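PDB 5HU4: cysteine protease from Listeria monocytogenes, which anchors surface proteins to the cell wall as a class A sortase, cleaving a C-terminal sorting signal and passing the substrate on through a thioester intermediate. Local coordinates for residues A[45-50]-A[104-109]; A[68-73]-A[81-86]. All blocks are in the same frame, centred on the assembly; numbering follows the deposited sequence.

Interaction 1 (A[45-50]-A[104-109]); sequences YPLAGH and ARITLI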
ATOM      1  N   TYR A  45      -1.798   8.599  -1.664  1.00 20.69           N
ATOM      2  CA  TYR A  45      -1.081   7.624  -2.475  1.00 21.58           C
ATOM      3  C   TYR A  45      -1.779   6.271  -2.404  1.00 20.15           C
ATOM      4  O   TYR A  45      -1.380   5.402  -1.629  1.00 20.55           O
ATOM      5  CB  TYR A  45       0.372   7.502  -2.011  1.00 20.06           C
ATOM      6  CG  TYR A  45       1.283   6.830  -3.014  1.00 21.87           C
ATOM      7  CD1 TYR A  45       1.858   7.553  -4.051  1.00 21.42           C
ATOM      8  CD2 TYR A  45       1.570   5.475  -2.923  1.00 20.83           C
ATOM      9  CE1 TYR A  45       2.693   6.945  -4.970  1.00 20.86           C
ATOM     10  CE2 TYR A  45       2.403   4.858  -3.837  1.00 22.87           C
ATOM     11  CZ  TYR A  45       2.961   5.597  -4.858  1.00 20.43           C
ATOM     12  OH  TYR A  45       3.791   4.983  -5.768  1.00 18.55           O
ATOM     13  N   PRO A  46      -2.835   6.092  -3.214  1.00 20.02           N
ATOM     14  CA  PRO A  46      -3.615   4.851  -3.198  1.00 19.26           C
ATOM     15  C   PRO A  46      -2.873   3.687  -3.844  1.00 22.07           C
ATOM     16  O   PRO A  46      -2.279   3.842  -4.912  1.00 21.20           O
ATOM     17  CB  PRO A  46      -4.865   5.216  -4.001  1.00 20.50           C
ATOM     18  CG  PRO A  46      -4.403   6.270  -4.940  1.00 21.31           C
ATOM     19  CD  PRO A  46      -3.353   7.056  -4.201  1.00 20.02           C
ATOM     20  N   LEU A  47      -2.906   2.532  -3.187  1.00 19.51           N
ATOM     21  CA  LEU A  47      -2.268   1.331  -3.709  1.00 19.69           C
ATOM     22  C   LEU A  47      -3.219   0.144  -3.643  1.00 19.60           C
ATOM     23  O   LEU A  47      -3.870  -0.085  -2.625  1.00 22.42           O
ATOM     24  CB  LEU A  47      -0.983   1.018  -2.938  1.00 22.09           C
ATOM     25  CG  LEU A  47       0.204   1.950  -3.177  1.00 21.31           C
ATOM     26  CD1 LEU A  47       1.300   1.700  -2.150  1.00 19.23           C
ATOM     27  CD2 LEU A  47       0.734   1.773  -4.590  1.00 17.05           C
ATOM     28  N   ALA A  48      -3.297  -0.606  -4.737  1.00 18.35           N
ATOM     29  CA  ALA A  48      -4.134  -1.795  -4.788  1.00 17.98           C
ATOM     30  C   ALA A  48      -3.277  -3.054  -4.776  1.00 19.27           C
ATOM     31  O   ALA A  48      -2.208  -3.096  -5.383  1.00 22.04           O
ATOM     32  CB  ALA A  48      -5.025  -1.768  -6.020  1.00 17.33           C
ATOM     33  N   GLY A  49      -3.752  -4.075  -4.074  1.00 19.60           N
ATOM     34  CA  GLY A  49      -3.068  -5.352  -4.008  1.00 20.89           C
ATOM     35  C   GLY A  49      -4.076  -6.473  -3.873  1.00 22.05           C
ATOM     36  O   GLY A  49      -4.987  -6.399  -3.049  1.00 23.01           O
ATOM     37  N   HIS A  50      -3.919  -7.512  -4.684  1.00 20.35           N
ATOM     38  CA  HIS A  50      -4.891  -8.597  -4.721  1.00 21.82           C
ATOM     39  C   HIS A  50      -4.932  -9.380  -3.413  1.00 23.23           C
ATOM     40  O   HIS A  50      -3.928  -9.495  -2.709  1.00 21.41           O
ATOM     41  CB  HIS A  50      -4.585  -9.547  -5.880  1.00 20.01           C
ATOM     42  CG  HIS A  50      -5.769 -10.356  -6.324  1.00 26.91           C
ATOM     43  ND1 HIS A  50      -6.866  -9.793  -6.924  1.00 26.44           N
ATOM     44  CD2 HIS A  50      -6.012 -11.687  -6.242  1.00 24.29           C
ATOM     45  CE1 HIS A  50      -7.749 -10.747  -7.204  1.00 26.64           C
ATOM     46  NE2 HIS A  50      -7.253 -11.896  -6.799  1.00 29.85           N
ATOM     47  N   ALA A 104      -1.192  14.533   3.604  1.00 26.64           N
ATOM     48  CA  ALA A 104      -0.355  13.473   3.059  1.00 23.66           C
ATOM     49  C   ALA A 104      -0.771  12.134   3.658  1.00 25.73           C
ATOM     50  O   ALA A 104      -0.701  11.941   4.873  1.00 27.82           O
ATOM     51  CB  ALA A 104       1.111  13.753   3.331  1.00 23.71           C
ATOM     52  N   ARG A 105      -1.211  11.214   2.807  1.00 24.16           N
ATOM     53  CA  ARG A 105      -1.717   9.931   3.279  1.00 22.36           C
ATOM     54  C   ARG A 105      -1.452   8.800   2.294  1.00 22.98           C
ATOM     55  O   ARG A 105      -1.219   9.034   1.107  1.00 21.60           O
ATOM     56  CB  ARG A 105      -3.218  10.020   3.548  1.00 22.65           C
ATOM     57  CG  ARG A 105      -4.032  10.355   2.310  1.00 25.54           C
ATOM     58  CD  ARG A 105      -5.500  10.017   2.494  1.00 26.72           C
ATOM     59  NE  ARG A 105      -6.113  10.790   3.570  1.00 27.87           N
ATOM     60  CZ  ARG A 105      -7.302  10.519   4.095  1.00 31.14           C
ATOM     61  NH1 ARG A 105      -8.010   9.493   3.642  1.00 28.75           N
ATOM     62  NH2 ARG A 105      -7.785  11.274   5.072  1.00 30.88           N
ATOM     63  N   ILE A 106      -1.491   7.570   2.800  1.00 21.70           N
ATOM     64  CA  ILE A 106      -1.424   6.388   1.953  1.00 20.68           C
ATOM     65  C   ILE A 106      -2.725   5.601   2.101  1.00 20.77           C
ATOM     66  O   ILE A 106      -3.307   5.541   3.185  1.00 20.83           O
ATOM     67  CB  ILE A 106      -0.203   5.499   2.296  1.00 20.40           C
ATOM     68  CG1 ILE A 106       0.007   4.429   1.221  1.00 20.33           C
ATOM     69  CG2 ILE A 106      -0.348   4.872   3.677  1.00 19.54           C
ATOM     70  CD1 ILE A 106       1.225   3.561   1.452  1.00 18.34           C
ATOM     71  N   THR A 107      -3.194   5.021   1.002  1.00 21.38           N
ATOM     72  CA  THR A 107      -4.454   4.291   1.010  1.00 20.93           C
ATOM     73  C   THR A 107      -4.287   2.891   0.432  1.00 20.16           C
ATOM     74  O   THR A 107      -4.140   2.721  -0.776  1.00 21.65           O
ATOM     75  CB  THR A 107      -5.542   5.041   0.217  1.00 22.75           C
ATOM     76  OG1 THR A 107      -5.679   6.372   0.733  1.00 25.50           O
ATOM     77  CG2 THR A 107      -6.875   4.318   0.324  1.00 22.67           C
ATOM     78  N   LEU A 108      -4.312   1.890   1.306  1.00 21.33           N
ATOM     79  CA  LEU A 108      -4.145   0.505   0.886  1.00 20.12           C
ATOM     80  C   LEU A 108      -5.499  -0.147   0.624  1.00 21.25           C
ATOM     81  O   LEU A 108      -6.386  -0.121   1.479  1.00 19.80           O
ATOM     82  CB  LEU A 108      -3.369  -0.287   1.939  1.00 17.81           C
ATOM     83  CG  LEU A 108      -2.032   0.320   2.371  1.00 18.37           C
ATOM     84  CD1 LEU A 108      -1.244  -0.662   3.223  1.00 17.40           C
ATOM     85  CD2 LEU A 108      -1.227   0.754   1.156  1.00 19.24           C
ATOM     86  N   ILE A 109      -5.652  -0.729  -0.561  1.00 20.04           N
ATOM     87  CA  ILE A 109      -6.931  -1.298  -0.968  1.00 20.17           C
ATOM     88  C   ILE A 109      -6.801  -2.752  -1.409  1.00 21.37           C
ATOM     89  O   ILE A 109      -5.966  -3.087  -2.251  1.00 20.30           O
ATOM     90  CB  ILE A 109      -7.564  -0.486  -2.116  1.00 22.08           C
ATOM     91  CG1 ILE A 109      -7.667   0.991  -1.734  1.00 22.80           C
ATOM     92  CG2 ILE A 109      -8.934  -1.047  -2.478  1.00 21.29           C
ATOM     93  CD1 ILE A 109      -8.280   1.859  -2.806  1.00 27.66           C
TER
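Thr107 O is gripped twice by the neighbouring strand: Leu47 N gives it a nearly straight hydrogen bond, 2.7 Å long, and Pro46 CA adds a CA-H...O contact at 3.3 Å. Leu47 O is held in the same way, by Ile109 N at 2.8 Å and by the CA-H of Leu108. These bonds belong to the parallel pairing of strands 45-48 and 105-109, which run at 17° to each other. Tyr45 N to Arg105 O opens the series and Gly49 N to Ile109 O closes it. The bond from Thr107 N to Tyr45 O is the longest, 3.2 Å; its N-H points straight at the oxygen but stands well above the carbonyl plane, and Ile106 CG1 presses on the same oxygen at 3.3 Å.

Side chains alternate between two faces. Tyr45, Leu47, Ile106 and Leu108 share one, where Leu47 and Ile106 slant across each other and meet tip to tip, CD1 to CD1 at 4.1 Å. Leu47 CB takes Leu108 CD2 from the side at 4.1 Å. With CG anti to the backbone N (chi1 -163°), Tyr45 carries its ring away from 104-109; Leu47 CD1 lies in the ring plane, at its edge. Ile7 of strand 3-9 covers Leu47, Ile106 and Leu108. On the other face are Pro46, Ala48, Thr107 and Ile109; there Thr107 OG1 is hydrogen-bonded to Asn44 OD1.

In the sortase beta-barrel these strands lead to the active site: His50, the proton donor/acceptor, follows the first, and Cys111, which forms the acyl-thioester, ends the second. The backbone pairing, continued to Gly49, satisfies buried peptide groups and ties together the two chain segments that carry the catalytic residues.

Interaction 2 (A[68-73]-A[81-86]); sequences GDKIYL and EYTVTE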
ATOM      1  N   GLY A  68      -2.292   1.994  15.567  1.00 33.52           N
ATOM      2  CA  GLY A  68      -1.633   2.633  14.444  1.00 27.83           C
ATOM      3  C   GLY A  68      -0.347   1.943  14.032  1.00 27.70           C
ATOM      4  O   GLY A  68       0.738   2.310  14.486  1.00 25.20           O
ATOM      5  N   ASP A  69      -0.468   0.937  13.173  1.00 25.58           N
ATOM      6  CA  ASP A  69       0.698   0.260  12.620  1.00 22.25           C
ATOM      7  C   ASP A  69       1.403   1.160  11.615  1.00 23.49           C
ATOM      8  O   ASP A  69       0.780   2.020  10.992  1.00 22.20           O
ATOM      9  CB  ASP A  69       0.300  -1.059  11.956  1.00 22.42           C
ATOM     10  CG  ASP A  69      -0.204  -2.085  12.948  1.00 26.87           C
ATOM     11  OD1 ASP A  69       0.089  -1.945  14.154  1.00 27.01           O
ATOM     12  OD2 ASP A  69      -0.893  -3.035  12.520  1.00 25.68           O
ATOM     13  N   LYS A  70       2.706   0.958  11.458  1.00 19.89           N
ATOM     14  CA  LYS A  70       3.486   1.753  10.521  1.00 22.37           C
ATOM     15  C   LYS A  70       3.430   1.162   9.118  1.00 24.88           C
ATOM     16  O   LYS A  70       3.467  -0.058   8.943  1.00 23.00           O
ATOM     17  CB  LYS A  70       4.942   1.855  10.983  1.00 22.02           C
ATOM     18  CG  LYS A  70       5.121   2.341  12.412  1.00 23.54           C
ATOM     19  CD  LYS A  70       4.462   3.691  12.638  1.00 26.93           C
ATOM     20  CE  LYS A  70       5.003   4.355  13.895  1.00 30.32           C
ATOM     21  NZ  LYS A  70       3.935   5.054  14.663  1.00 35.85           N
ATOM     22  N   ILE A  71       3.332   2.036   8.121  1.00 22.99           N
ATOM     23  CA  ILE A  71       3.458   1.630   6.729  1.00 20.26           C
ATOM     24  C   ILE A  71       4.661   2.336   6.121  1.00 21.36           C
ATOM     25  O   ILE A  71       4.768   3.562   6.187  1.00 21.97           O
ATOM     26  CB  ILE A  71       2.199   1.957   5.908  1.00 21.27           C
ATOM     27  CG1 ILE A  71       0.962   1.321   6.543  1.00 21.19           C
ATOM     28  CG2 ILE A  71       2.362   1.481   4.472  1.00 20.56           C
ATOM     29  CD1 ILE A  71      -0.337   1.735   5.887  1.00 17.17           C
ATOM     30  N   TYR A  72       5.570   1.562   5.541  1.00 20.76           N
ATOM     31  CA  TYR A  72       6.779   2.134   4.964  1.00 20.85           C
ATOM     32  C   TYR A  72       6.741   2.097   3.445  1.00 21.29           C
ATOM     33  O   TYR A  72       6.440   1.070   2.841  1.00 20.29           O
ATOM     34  CB  TYR A  72       8.013   1.404   5.491  1.00 20.50           C
ATOM     35  CG  TYR A  72       8.173   1.539   6.986  1.00 24.22           C
ATOM     36  CD1 TYR A  72       8.807   2.644   7.536  1.00 25.18           C
ATOM     37  CD2 TYR A  72       7.678   0.571   7.848  1.00 21.97           C
ATOM     38  CE1 TYR A  72       8.950   2.777   8.903  1.00 25.95           C
ATOM     39  CE2 TYR A  72       7.818   0.694   9.216  1.00 23.33           C
ATOM     40  CZ  TYR A  72       8.453   1.801   9.737  1.00 23.46           C
ATOM     41  OH  TYR A  72       8.597   1.930  11.099  1.00 26.42           O
ATOM     42  N   LEU A  73       7.047   3.239   2.841  1.00 21.97           N
ATOM     43  CA  LEU A  73       7.005   3.395   1.396  1.00 21.93           C
ATOM     44  C   LEU A  73       8.284   4.071   0.924  1.00 24.26           C
ATOM     45  O   LEU A  73       8.775   4.995   1.572  1.00 24.96           O
ATOM     46  CB  LEU A  73       5.778   4.213   0.990  1.00 23.17           C
ATOM     47  CG  LEU A  73       5.506   4.453  -0.494  1.00 25.80           C
ATOM     48  CD1 LEU A  73       5.168   3.149  -1.202  1.00 21.89           C
ATOM     49  CD2 LEU A  73       4.386   5.469  -0.661  1.00 22.12           C
ATOM     50  N   GLU A  81       7.260   7.347   5.914  1.00 25.39           N
ATOM     51  CA  GLU A  81       6.636   6.606   7.002  1.00 25.97           C
ATOM     52  C   GLU A  81       5.217   7.088   7.279  1.00 24.42           C
ATOM     53  O   GLU A  81       4.997   8.248   7.629  1.00 27.31           O
ATOM     54  CB  GLU A  81       7.481   6.713   8.274  1.00 27.99           C
ATOM     55  CG  GLU A  81       6.836   6.090   9.502  1.00 33.04           C
ATOM     56  CD  GLU A  81       7.794   5.984  10.674  1.00 39.99           C
ATOM     57  OE1 GLU A  81       8.994   6.279  10.492  1.00 43.94           O
ATOM     58  OE2 GLU A  81       7.346   5.604  11.777  1.00 39.05           O
ATOM     59  N   TYR A  82       4.257   6.182   7.118  1.00 22.56           N
ATOM     60  CA  TYR A  82       2.864   6.473   7.427  1.00 22.16           C
ATOM     61  C   TYR A  82       2.431   5.726   8.684  1.00 24.98           C
ATOM     62  O   TYR A  82       3.055   4.738   9.075  1.00 23.63           O
ATOM     63  CB  TYR A  82       1.953   6.093   6.256  1.00 22.36           C
ATOM     64  CG  TYR A  82       2.235   6.829   4.963  1.00 23.15           C
ATOM     65  CD1 TYR A  82       3.254   6.418   4.113  1.00 21.31           C
ATOM     66  CD2 TYR A  82       1.468   7.922   4.584  1.00 22.98           C
ATOM     67  CE1 TYR A  82       3.507   7.082   2.927  1.00 21.67           C
ATOM     68  CE2 TYR A  82       1.714   8.593   3.400  1.00 22.02           C
ATOM     69  CZ  TYR A  82       2.734   8.168   2.576  1.00 21.55           C
ATOM     70  OH  TYR A  82       2.983   8.832   1.397  1.00 21.34           O
ATOM     71  N   THR A  83       1.362   6.200   9.313  1.00 23.45           N
ATOM     72  CA  THR A  83       0.792   5.523  10.471  1.00 21.22           C
ATOM     73  C   THR A  83      -0.698   5.291  10.257  1.00 23.28           C
ATOM     74  O   THR A  83      -1.457   6.240  10.060  1.00 23.28           O
ATOM     75  CB  THR A  83       1.005   6.326  11.766  1.00 21.94           C
ATOM     76  OG1 THR A  83       2.406   6.389  12.066  1.00 26.17           O
ATOM     77  CG2 THR A  83       0.276   5.666  12.927  1.00 20.95           C
ATOM     78  N   VAL A  84      -1.106   4.024  10.293  1.00 25.68           N
ATOM     79  CA  VAL A  84      -2.502   3.646  10.090  1.00 25.39           C
ATOM     80  C   VAL A  84      -3.426   4.374  11.060  1.00 25.67           C
ATOM     81  O   VAL A  84      -3.245   4.299  12.273  1.00 26.03           O
ATOM     82  CB  VAL A  84      -2.699   2.125  10.252  1.00 25.59           C
ATOM     83  CG1 VAL A  84      -4.174   1.765  10.151  1.00 26.24           C
ATOM     84  CG2 VAL A  84      -1.885   1.368   9.213  1.00 23.77           C
ATOM     85  N   THR A  85      -4.411   5.084  10.518  1.00 26.62           N
ATOM     86  CA  THR A  85      -5.338   5.846  11.345  1.00 21.84           C
ATOM     87  C   THR A  85      -6.779   5.374  11.178  1.00 26.54           C
ATOM     88  O   THR A  85      -7.621   5.619  12.040  1.00 32.53           O
ATOM     89  CB  THR A  85      -5.266   7.351  11.027  1.00 23.06           C
ATOM     90  OG1 THR A  85      -5.528   7.565   9.635  1.00 24.67           O
ATOM     91  CG2 THR A  85      -3.893   7.903  11.373  1.00 25.12           C
ATOM     92  N   GLU A  86      -7.063   4.694  10.071  1.00 25.28           N
ATOM     93  CA  GLU A  86      -8.404   4.165   9.851  1.00 26.38           C
ATOM     94  C   GLU A  86      -8.383   2.884   9.018  1.00 24.87           C
ATOM     95  O   GLU A  86      -7.619   2.750   8.062  1.00 26.41           O
ATOM     96  CB  GLU A  86      -9.295   5.234   9.196  1.00 24.84           C
ATOM     97  CG  GLU A  86      -9.506   5.099   7.696  1.00 32.08           C
ATOM     98  CD  GLU A  86     -10.365   6.215   7.125  1.00 39.67           C
ATOM     99  OE1 GLU A  86      -9.854   7.346   6.977  1.00 37.19           O
ATOM    100  OE2 GLU A  86     -11.553   5.961   6.828  1.00 44.87           O
TER
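Ile71 and Tyr82 face each other as a hydrogen-bonded antiparallel pair, their CB atoms 4.2 Å apart on the inner side of a beta hairpin. The Tyr82 ring has Ile71 O at its edge, in plane, while Leu73 slants across it, CD2 to CE1 at 4.0 Å. Tyr82 OH is hydrogen-bonded to Gly41 N. Ile71 crosses Val84 at about a right angle, bringing CD1 to CG2 at 3.7 Å.

The other face is mixed: Lys70, Thr83 and Glu81 beside the ring of Tyr72. Lys70 and Thr83 lie side by side, pointing the same way, and a weak hydrogen bond of 3.3 Å joins NZ to OG1. Bent at chi2 (-57°), the lysine slants over Glu81, CE reaching OE2 at 3.4 Å; the charged atoms themselves stay beyond salt-bridge range. Glu81 also runs alongside Tyr72, carboxylate and ring planes 50° apart, and Tyr72 stacks on Tyr141. In the backbone, Ile71 and Tyr82 exchange two bonds, and Val84 N adds a third, 2.8 Å long, to Asp69 O. The hairpin thus turns hydrocarbon toward the barrel interior, while outside, long, weak ion pairs of Lys70 with Glu128 and Lys129 with Glu81 probably offset the glutamates' like charges.

Overall arrangement
Interactions 1 and 2 belong to the sheet of the sortase beta-barrel and lie 11 Å apart between centres. The parallel pair of interaction 1 joins strands distant in sequence, close to the middle of the chain; interaction 2 is a local antiparallel hairpin farther out, between those strands in the chain. Their apolar faces meet in the barrel interior: Leu108 CD1 touches Ile71 CD1 at 3.7 Å, Tyr45 packs on Leu73, and the Tyr82 ring reaches the Arg105-Ile106 peptide. Both are largely buried and held by peptide hydrogen bonds, but the hairpin's second face also holds Lys70 and Thr83, partly exposed, beside buried Glu81 and Tyr72, whereas interaction 1 leads to the catalytic residues.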